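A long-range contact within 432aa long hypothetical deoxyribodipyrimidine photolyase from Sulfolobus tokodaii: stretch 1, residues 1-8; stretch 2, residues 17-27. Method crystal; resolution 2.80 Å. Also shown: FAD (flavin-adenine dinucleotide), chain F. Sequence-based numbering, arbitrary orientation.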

ATOM      1  N   MET A   1      11.725  33.834  -0.563  1.00 61.55           N
ATOM      2  CA  MET A   1      10.976  33.696  -1.845  1.00 61.29           C
ATOM      3  C   MET A   1       9.529  33.328  -1.576  1.00 60.42           C
ATOM      4  O   MET A   1       9.147  33.034  -0.441  1.00 60.59           O
ATOM      5  N   ASP A   2       8.726  33.355  -2.634  1.00 59.23           N
ATOM      6  CA  ASP A   2       7.327  32.961  -2.546  1.00 57.85           C
ATOM      7  C   ASP A   2       7.301  31.626  -3.264  1.00 56.09           C
ATOM      8  O   ASP A   2       7.348  31.579  -4.495  1.00 56.02           O
ATOM      9  N   CYS A   3       7.245  30.537  -2.505  1.00 53.00           N
ATOM     10  CA  CYS A   3       7.245  29.238  -3.139  1.00 49.33           C
ATOM     11  C   CYS A   3       6.068  28.335  -2.785  1.00 45.16           C
ATOM     12  O   CYS A   3       5.271  28.645  -1.894  1.00 45.15           O
ATOM     13  N   ILE A   4       5.966  27.225  -3.516  1.00 39.79           N
ATOM     14  CA  ILE A   4       4.887  26.246  -3.360  1.00 33.77           C
ATOM     15  C   ILE A   4       5.340  24.844  -2.947  1.00 29.41           C
ATOM     16  O   ILE A   4       6.363  24.337  -3.415  1.00 28.25           O
ATOM     17  N   PHE A   5       4.577  24.223  -2.060  1.00 24.38           N
ATOM     18  CA  PHE A   5       4.879  22.864  -1.662  1.00 21.11           C
ATOM     19  C   PHE A   5       3.697  22.020  -2.082  1.00 20.43           C
ATOM     20  O   PHE A   5       2.550  22.336  -1.739  1.00 18.48           O
ATOM     21  N   ILE A   6       3.974  20.941  -2.814  1.00 19.28           N
ATOM     22  CA  ILE A   6       2.913  20.065  -3.290  1.00 19.20           C
ATOM     23  C   ILE A   6       2.850  18.752  -2.522  1.00 19.85           C
ATOM     24  O   ILE A   6       3.786  17.946  -2.582  1.00 22.46           O
ATOM     25  N   PHE A   7       1.750  18.543  -1.802  1.00 18.97           N
ATOM     26  CA  PHE A   7       1.545  17.302  -1.061  1.00 18.22           C
ATOM     27  C   PHE A   7       1.125  16.250  -2.069  1.00 18.65           C
ATOM     28  O   PHE A   7       0.540  16.563  -3.104  1.00 17.90           O
ATOM     29  N   ARG A   8       1.418  14.996  -1.773  1.00 20.76           N
ATOM     30  CA  ARG A   8       1.007  13.928  -2.663  1.00 21.45           C
ATOM     31  C   ARG A   8       0.685  12.672  -1.888  1.00 21.59           C
ATOM     32  O   ARG A   8      -0.427  12.170  -1.952  1.00 21.81           O
ATOM     33  N   THR A  17      10.117  16.197   5.186  1.00 19.65           N
ATOM     34  CA  THR A  17      11.368  16.697   4.621  1.00 19.17           C
ATOM     35  C   THR A  17      11.228  17.868   3.654  1.00 18.51           C
ATOM     36  O   THR A  17      11.678  18.982   3.930  1.00 18.32           O
ATOM     37  N   GLY A  18      10.602  17.616   2.516  1.00 17.70           N
ATOM     38  CA  GLY A  18      10.446  18.670   1.542  1.00 16.89           C
ATOM     39  C   GLY A  18       9.748  19.879   2.114  1.00 17.50           C
ATOM     40  O   GLY A  18      10.137  21.016   1.853  1.00 17.03           O
ATOM     41  N   LEU A  19       8.709  19.642   2.906  1.00 18.04           N
ATOM     42  CA  LEU A  19       7.969  20.748   3.484  1.00 16.99           C
ATOM     43  C   LEU A  19       8.877  21.553   4.401  1.00 18.37           C
ATOM     44  O   LEU A  19       8.822  22.786   4.413  1.00 18.09           O
ATOM     45  N   ASN A  20       9.723  20.856   5.162  1.00 20.71           N
ATOM     46  CA  ASN A  20      10.653  21.521   6.072  1.00 21.78           C
ATOM     47  C   ASN A  20      11.567  22.459   5.307  1.00 23.66           C
ATOM     48  O   ASN A  20      11.667  23.633   5.650  1.00 24.34           O
ATOM     49  N   TYR A  21      12.230  21.950   4.272  1.00 24.78           N
ATOM     50  CA  TYR A  21      13.121  22.793   3.492  1.00 27.14           C
ATOM     51  C   TYR A  21      12.359  23.968   2.919  1.00 27.73           C
ATOM     52  O   TYR A  21      12.847  25.093   2.921  1.00 29.15           O
ATOM     53  N   ALA A  22      11.152  23.711   2.437  1.00 27.53           N
ATOM     54  CA  ALA A  22      10.345  24.776   1.870  1.00 28.11           C
ATOM     55  C   ALA A  22      10.107  25.883   2.890  1.00 28.53           C
ATOM     56  O   ALA A  22      10.278  27.063   2.594  1.00 27.79           O
ATOM     57  N   LEU A  23       9.716  25.493   4.097  1.00 30.07           N
ATOM     58  CA  LEU A  23       9.428  26.453   5.157  1.00 31.86           C
ATOM     59  C   LEU A  23      10.629  27.277   5.611  1.00 32.73           C
ATOM     60  O   LEU A  23      10.496  28.449   5.967  1.00 33.07           O
ATOM     61  N   SER A  24      11.804  26.668   5.593  1.00 34.02           N
ATOM     62  CA  SER A  24      12.993  27.362   6.033  1.00 35.87           C
ATOM     63  C   SER A  24      13.689  28.138   4.918  1.00 37.52           C
ATOM     64  O   SER A  24      14.399  29.110   5.192  1.00 39.08           O
ATOM     65  N   GLU A  25      13.484  27.732   3.668  1.00 38.54           N
ATOM     66  CA  GLU A  25      14.131  28.412   2.549  1.00 39.09           C
ATOM     67  C   GLU A  25      13.335  29.549   1.908  1.00 39.91           C
ATOM     68  O   GLU A  25      13.927  30.403   1.263  1.00 40.32           O
ATOM     69  N   CYS A  26      12.011  29.567   2.058  1.00 41.71           N
ATOM     70  CA  CYS A  26      11.215  30.648   1.465  1.00 43.74           C
ATOM     71  C   CYS A  26      10.509  31.452   2.547  1.00 42.95           C
ATOM     72  O   CYS A  26      10.423  31.022   3.699  1.00 42.44           O
ATOM     73  N   ASP A  27       9.995  32.616   2.167  1.00 42.39           N
ATOM     74  CA  ASP A  27       9.293  33.477   3.106  1.00 43.94           C
ATOM     75  C   ASP A  27       7.885  32.969   3.353  1.00 43.22           C
ATOM     76  O   ASP A  27       7.452  32.829   4.499  1.00 43.88           O
TER

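The strand in stretch 1 and the helix of residues 17-25 run nearly antiparallel, at 169°, with their axes 8.9 Å apart at closest approach. Between them lies a mostly apolar seam, and the polar bonds that cross it gather at one end, where the chain terminus meets the residues just past the helix.

There the amino group of Met1 donates to the carboxylate of Asp27, with Met1 N 2.9 Å from Asp27 OD2. The pair is also a salt bridge, as suits a charged terminus facing an acidic side chain in its m rotamer. The backbone adds a second link: Asp27 N donates to Met1 O at 2.8 Å, so an amide beyond the helix finds its acceptor in the other stretch. Cys26 N, by contrast, is still satisfied from within the helix, 3.1 Å from Ala22 O. The side chain of Met1, poorly ordered, has its CA-to-CB bond sideways, though its end comes nearer; Met1 CE lies 3.5 Å from Glu25 O and 3.8 Å from Cys26 SG.

Next comes the covalent link. Cys3 (chi1 p) and Cys26 (chi1 m) both point toward the opposing stretch and form a disulfide, Cys3 SG to Cys26 SG 2.1 Å, with chi3 at 99°, near the right angle that disulfides favor. The small methyl of Ala22 also points in, and Ala22 CB lies 4.5 Å from Cys3 SG.

Farther along, Phe5, in t, has its CA-to-CB bond pointing toward the helix. Leu19 covers one face: Leu19 CB sits 4.0 Å from the centroid of the Phe5 ring, only 7° off the normal, a CH-pi contact, while Leu19 CD1 approaches Phe5 CG at 3.8 Å. Gly18 suits its place because it has no side chain; an ideal CB would be a tight 3.2 Å from Phe5 CE1, which instead reaches Gly18 C at 3.6 Å. Leu19 (chi1 t, chi2 p) also meets the end of Phe7, with Leu19 CD2 4.2 Å from Phe7 CZ.

Several other polar side chains find partners away from the seam. Ser24 OG, in p, donates to Tyr21 O at 3.2 Å, within the helix, and Tyr21 O also accepts from Glu25 N at 2.8 Å. Thr17 OG1, both amide atoms of Asn20, Glu25 OE2 and the terminal nitrogens of Arg8 are hydrogen-bonded elsewhere in the structure. The flavin lies beyond the strand, its closest approach being Arg8 O to FAD N1 at 3.6 Å.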

ATOM      1  CB  MET A   1      11.572  32.580  -2.694  1.00 62.84           C
ATOM      2  CG  MET A   1      13.073  32.504  -2.691  1.00 65.75           C
ATOM      3  SD  MET A   1      13.605  31.014  -3.570  1.00 70.58           S
ATOM      4  CE  MET A   1      13.831  29.837  -2.184  1.00 68.98           C
ATOM      5  CB  ASP A   2       6.403  33.946  -3.267  1.00 59.52           C
ATOM      6  CG  ASP A   2       5.913  35.066  -2.360  1.00 62.58           C
ATOM      7  OD1 ASP A   2       5.801  34.853  -1.123  1.00 63.75           O
ATOM      8  OD2 ASP A   2       5.621  36.160  -2.891  1.00 63.82           O
ATOM      9  CB  CYS A   3       8.579  28.540  -2.869  1.00 51.57           C
ATOM     10  SG  CYS A   3       8.850  27.888  -1.194  1.00 57.38           S
ATOM     11  CB  ILE A   4       4.094  26.101  -4.689  1.00 33.88           C
ATOM     12  CG1 ILE A   4       3.186  27.312  -4.883  1.00 34.80           C
ATOM     13  CG2 ILE A   4       3.294  24.806  -4.714  1.00 32.24           C
ATOM     14  CD1 ILE A   4       2.326  27.211  -6.119  1.00 34.88           C
ATOM     15  CB  PHE A   5       5.051  22.700  -0.163  1.00 20.04           C
ATOM     16  CG  PHE A   5       5.285  21.275   0.232  1.00 18.98           C
ATOM     17  CD1 PHE A   5       6.515  20.660  -0.036  1.00 18.00           C
ATOM     18  CD2 PHE A   5       4.247  20.507   0.754  1.00 17.60           C
ATOM     19  CE1 PHE A   5       6.706  19.294   0.202  1.00 16.38           C
ATOM     20  CE2 PHE A   5       4.421  19.141   0.999  1.00 17.44           C
ATOM     21  CZ  PHE A   5       5.656  18.533   0.719  1.00 17.08           C
ATOM     22  CB  ILE A   6       3.077  19.720  -4.807  1.00 18.86           C
ATOM     23  CG1 ILE A   6       3.082  20.997  -5.658  1.00 17.01           C
ATOM     24  CG2 ILE A   6       1.942  18.802  -5.264  1.00 15.21           C
ATOM     25  CD1 ILE A   6       3.370  20.728  -7.125  1.00 14.00           C
ATOM     26  CB  PHE A   7       0.420  17.452  -0.044  1.00 16.33           C
ATOM     27  CG  PHE A   7       0.748  18.347   1.096  1.00 15.89           C
ATOM     28  CD1 PHE A   7       1.310  17.832   2.253  1.00 15.88           C
ATOM     29  CD2 PHE A   7       0.487  19.710   1.020  1.00 16.08           C
ATOM     30  CE1 PHE A   7       1.610  18.656   3.328  1.00 16.63           C
ATOM     31  CE2 PHE A   7       0.781  20.553   2.091  1.00 17.35           C
ATOM     32  CZ  PHE A   7       1.347  20.021   3.253  1.00 17.08           C
ATOM     33  CB  ARG A   8       2.112  13.626  -3.672  1.00 22.99           C
ATOM     34  CG  ARG A   8       2.480  14.790  -4.562  1.00 21.77           C
ATOM     35  CD  ARG A   8       3.970  14.813  -4.716  1.00 23.54           C
ATOM     36  NE  ARG A   8       4.352  15.073  -6.088  1.00 25.15           N
ATOM     37  CZ  ARG A   8       5.520  14.721  -6.609  1.00 27.78           C
ATOM     38  NH1 ARG A   8       6.419  14.090  -5.858  1.00 28.15           N
ATOM     39  NH2 ARG A   8       5.783  14.993  -7.884  1.00 28.17           N
ATOM     40  CB  THR A  17      12.138  15.570   3.916  1.00 19.13           C
ATOM     41  OG1 THR A  17      12.209  14.427   4.783  1.00 21.91           O
ATOM     42  CG2 THR A  17      13.555  16.029   3.585  1.00 17.24           C
ATOM     43  CB  LEU A  19       6.749  20.230   4.243  1.00 14.87           C
ATOM     44  CG  LEU A  19       5.888  21.309   4.904  1.00 13.82           C
ATOM     45  CD1 LEU A  19       5.431  22.323   3.860  1.00  9.62           C
ATOM     46  CD2 LEU A  19       4.708  20.654   5.620  1.00 10.96           C
ATOM     47  CB  ASN A  20      11.505  20.513   6.830  1.00 20.84           C
ATOM     48  CG  ASN A  20      10.787  19.923   8.009  1.00 21.64           C
ATOM     49  OD1 ASN A  20       9.852  20.518   8.551  1.00 23.04           O
ATOM     50  ND2 ASN A  20      11.235  18.755   8.437  1.00 22.27           N
ATOM     51  CB  TYR A  21      13.767  22.008   2.357  1.00 29.53           C
ATOM     52  CG  TYR A  21      14.920  21.148   2.792  1.00 32.15           C
ATOM     53  CD1 TYR A  21      14.775  19.771   2.925  1.00 34.60           C
ATOM     54  CD2 TYR A  21      16.163  21.711   3.067  1.00 33.70           C
ATOM     55  CE1 TYR A  21      15.845  18.971   3.317  1.00 36.66           C
ATOM     56  CE2 TYR A  21      17.239  20.924   3.463  1.00 36.08           C
ATOM     57  CZ  TYR A  21      17.073  19.556   3.584  1.00 37.27           C
ATOM     58  OH  TYR A  21      18.137  18.771   3.959  1.00 39.31           O
ATOM     59  CB  ALA A  22       9.015  24.224   1.391  1.00 26.61           C
ATOM     60  CB  LEU A  23       8.815  25.724   6.358  1.00 30.78           C
ATOM     61  CG  LEU A  23       7.363  25.275   6.165  1.00 31.02           C
ATOM     62  CD1 LEU A  23       6.965  24.312   7.274  1.00 30.58           C
ATOM     63  CD2 LEU A  23       6.449  26.499   6.133  1.00 29.09           C
ATOM     64  CB  SER A  24      13.966  26.365   6.666  1.00 35.43           C
ATOM     65  OG  SER A  24      14.464  25.458   5.702  1.00 35.17           O
ATOM     66  CB  GLU A  25      14.535  27.402   1.468  1.00 38.64           C
ATOM     67  CG  GLU A  25      15.591  26.394   1.904  1.00 38.94           C
ATOM     68  CD  GLU A  25      16.044  25.469   0.768  1.00 41.56           C
ATOM     69  OE1 GLU A  25      16.902  24.581   1.008  1.00 42.03           O
ATOM     70  OE2 GLU A  25      15.549  25.627  -0.373  1.00 42.66           O
ATOM     71  CB  CYS A  26      10.153  30.115   0.483  1.00 47.08           C
ATOM     72  SG  CYS A  26      10.630  28.693  -0.560  1.00 52.76           S
ATOM     73  CB  ASP A  27       9.231  34.909   2.576  1.00 46.74           C
ATOM     74  CG  ASP A  27      10.610  35.507   2.364  1.00 48.75           C
ATOM     75  OD1 ASP A  27      11.417  35.485   3.324  1.00 48.74           O
ATOM     76  OD2 ASP A  27      10.881  35.997   1.241  1.00 50.05           O
TER
HETATM   77  PA  FAD F1200      -1.114   5.657  -8.261  1.00 21.98           P
HETATM   78  O1A FAD F1200      -0.957   4.270  -7.769  1.00 22.65           O
HETATM   79  O2A FAD F1200      -2.357   6.453  -8.166  1.00 24.57           O
HETATM   80  O5B FAD F1200      -1.217   5.283  -9.824  1.00 22.17           O
HETATM   81  C5B FAD F1200      -1.096   6.301 -10.824  1.00 20.17           C
HETATM   82  C4B FAD F1200      -1.093   5.711 -12.237  1.00 19.33           C
HETATM   83  O4B FAD F1200      -0.372   4.463 -12.201  1.00 18.56           O
HETATM   84  C3B FAD F1200      -2.507   5.361 -12.705  1.00 19.95           C
HETATM   85  O3B FAD F1200      -2.542   5.324 -14.135  1.00 20.30           O
HETATM   86  C2B FAD F1200      -2.664   3.953 -12.132  1.00 21.13           C
HETATM   87  O2B FAD F1200      -3.661   3.247 -12.875  1.00 23.62           O
HETATM   88  C1B FAD F1200      -1.287   3.389 -12.482  1.00 19.77           C
HETATM   89  N9A FAD F1200      -0.967   2.178 -11.686  1.00 19.25           N
HETATM   90  C8A FAD F1200      -1.034   2.074 -10.360  1.00 19.90           C
HETATM   91  N7A FAD F1200      -0.634   0.865  -9.977  1.00 18.28           N
HETATM   92  C5A FAD F1200      -0.305   0.186 -11.070  1.00 17.91           C
HETATM   93  C6A FAD F1200       0.196  -1.089 -11.306  1.00 19.77           C
HETATM   94  N6A FAD F1200       0.395  -1.931 -10.296  1.00 21.00           N
HETATM   95  N1A FAD F1200       0.450  -1.469 -12.567  1.00 21.60           N
HETATM   96  C2A FAD F1200       0.223  -0.654 -13.583  1.00 20.32           C
HETATM   97  N3A FAD F1200      -0.256   0.564 -13.393  1.00 18.71           N
HETATM   98  C4A FAD F1200      -0.524   1.016 -12.161  1.00 18.14           C
HETATM   99  N1  FAD F1200      -1.764  11.868  -5.285  1.00 17.40           N
HETATM  100  C2  FAD F1200      -1.977  13.140  -5.831  1.00 17.83           C
HETATM  101  O2  FAD F1200      -1.093  13.993  -5.769  1.00 20.05           O
HETATM  102  N3  FAD F1200      -3.180  13.417  -6.490  1.00 18.54           N
HETATM  103  C4  FAD F1200      -4.161  12.423  -6.612  1.00 21.23           C
HETATM  104  O4  FAD F1200      -5.221  12.675  -7.186  1.00 21.89           O
HETATM  105  C4X FAD F1200      -3.939  11.155  -6.085  1.00 20.40           C
HETATM  106  N5  FAD F1200      -4.887  10.138  -6.263  1.00 17.28           N
HETATM  107  C5X FAD F1200      -4.654   8.855  -5.752  1.00 18.33           C
HETATM  108  C6  FAD F1200      -5.560   7.832  -6.012  1.00 18.96           C
HETATM  109  C7  FAD F1200      -5.294   6.531  -5.592  1.00 18.08           C
HETATM  110  C7M FAD F1200      -6.305   5.423  -5.896  1.00 17.77           C
HETATM  111  C8  FAD F1200      -4.116   6.260  -4.902  1.00 17.93           C
HETATM  112  C8M FAD F1200      -3.792   4.842  -4.427  1.00 19.79           C
HETATM  113  C9  FAD F1200      -3.213   7.286  -4.636  1.00 17.74           C
HETATM  114  C9A FAD F1200      -3.477   8.587  -5.057  1.00 18.29           C
HETATM  115  N10 FAD F1200      -2.548   9.618  -4.842  1.00 17.77           N
HETATM  116  C10 FAD F1200      -2.747  10.879  -5.419  1.00 18.97           C
HETATM  117  C1' FAD F1200      -1.304   9.367  -4.076  1.00 19.57           C
HETATM  118  C2' FAD F1200      -0.200   8.735  -4.923  1.00 21.97           C
HETATM  119  O2' FAD F1200       0.256   7.534  -4.293  1.00 19.04           O
HETATM  120  C3' FAD F1200       0.963   9.715  -5.109  1.00 21.46           C
HETATM  121  O3' FAD F1200       0.512  10.856  -5.846  1.00 20.81           O
HETATM  122  C4' FAD F1200       2.121   9.051  -5.857  1.00 20.74           C
HETATM  123  O4' FAD F1200       3.259   9.917  -5.819  1.00 16.59           O
HETATM  124  C5' FAD F1200       1.741   8.766  -7.312  1.00 20.68           C
HETATM  125  O5' FAD F1200       2.375   7.580  -7.798  1.00 21.30           O
HETATM  126  P   FAD F1200       1.614   6.164  -7.695  1.00 20.23           P
HETATM  127  O1P FAD F1200       2.402   5.192  -8.486  1.00 23.29           O
HETATM  128  O2P FAD F1200       1.325   5.853  -6.278  1.00 18.51           O
HETATM  129  O3P FAD F1200       0.251   6.481  -8.492  1.00 22.16           O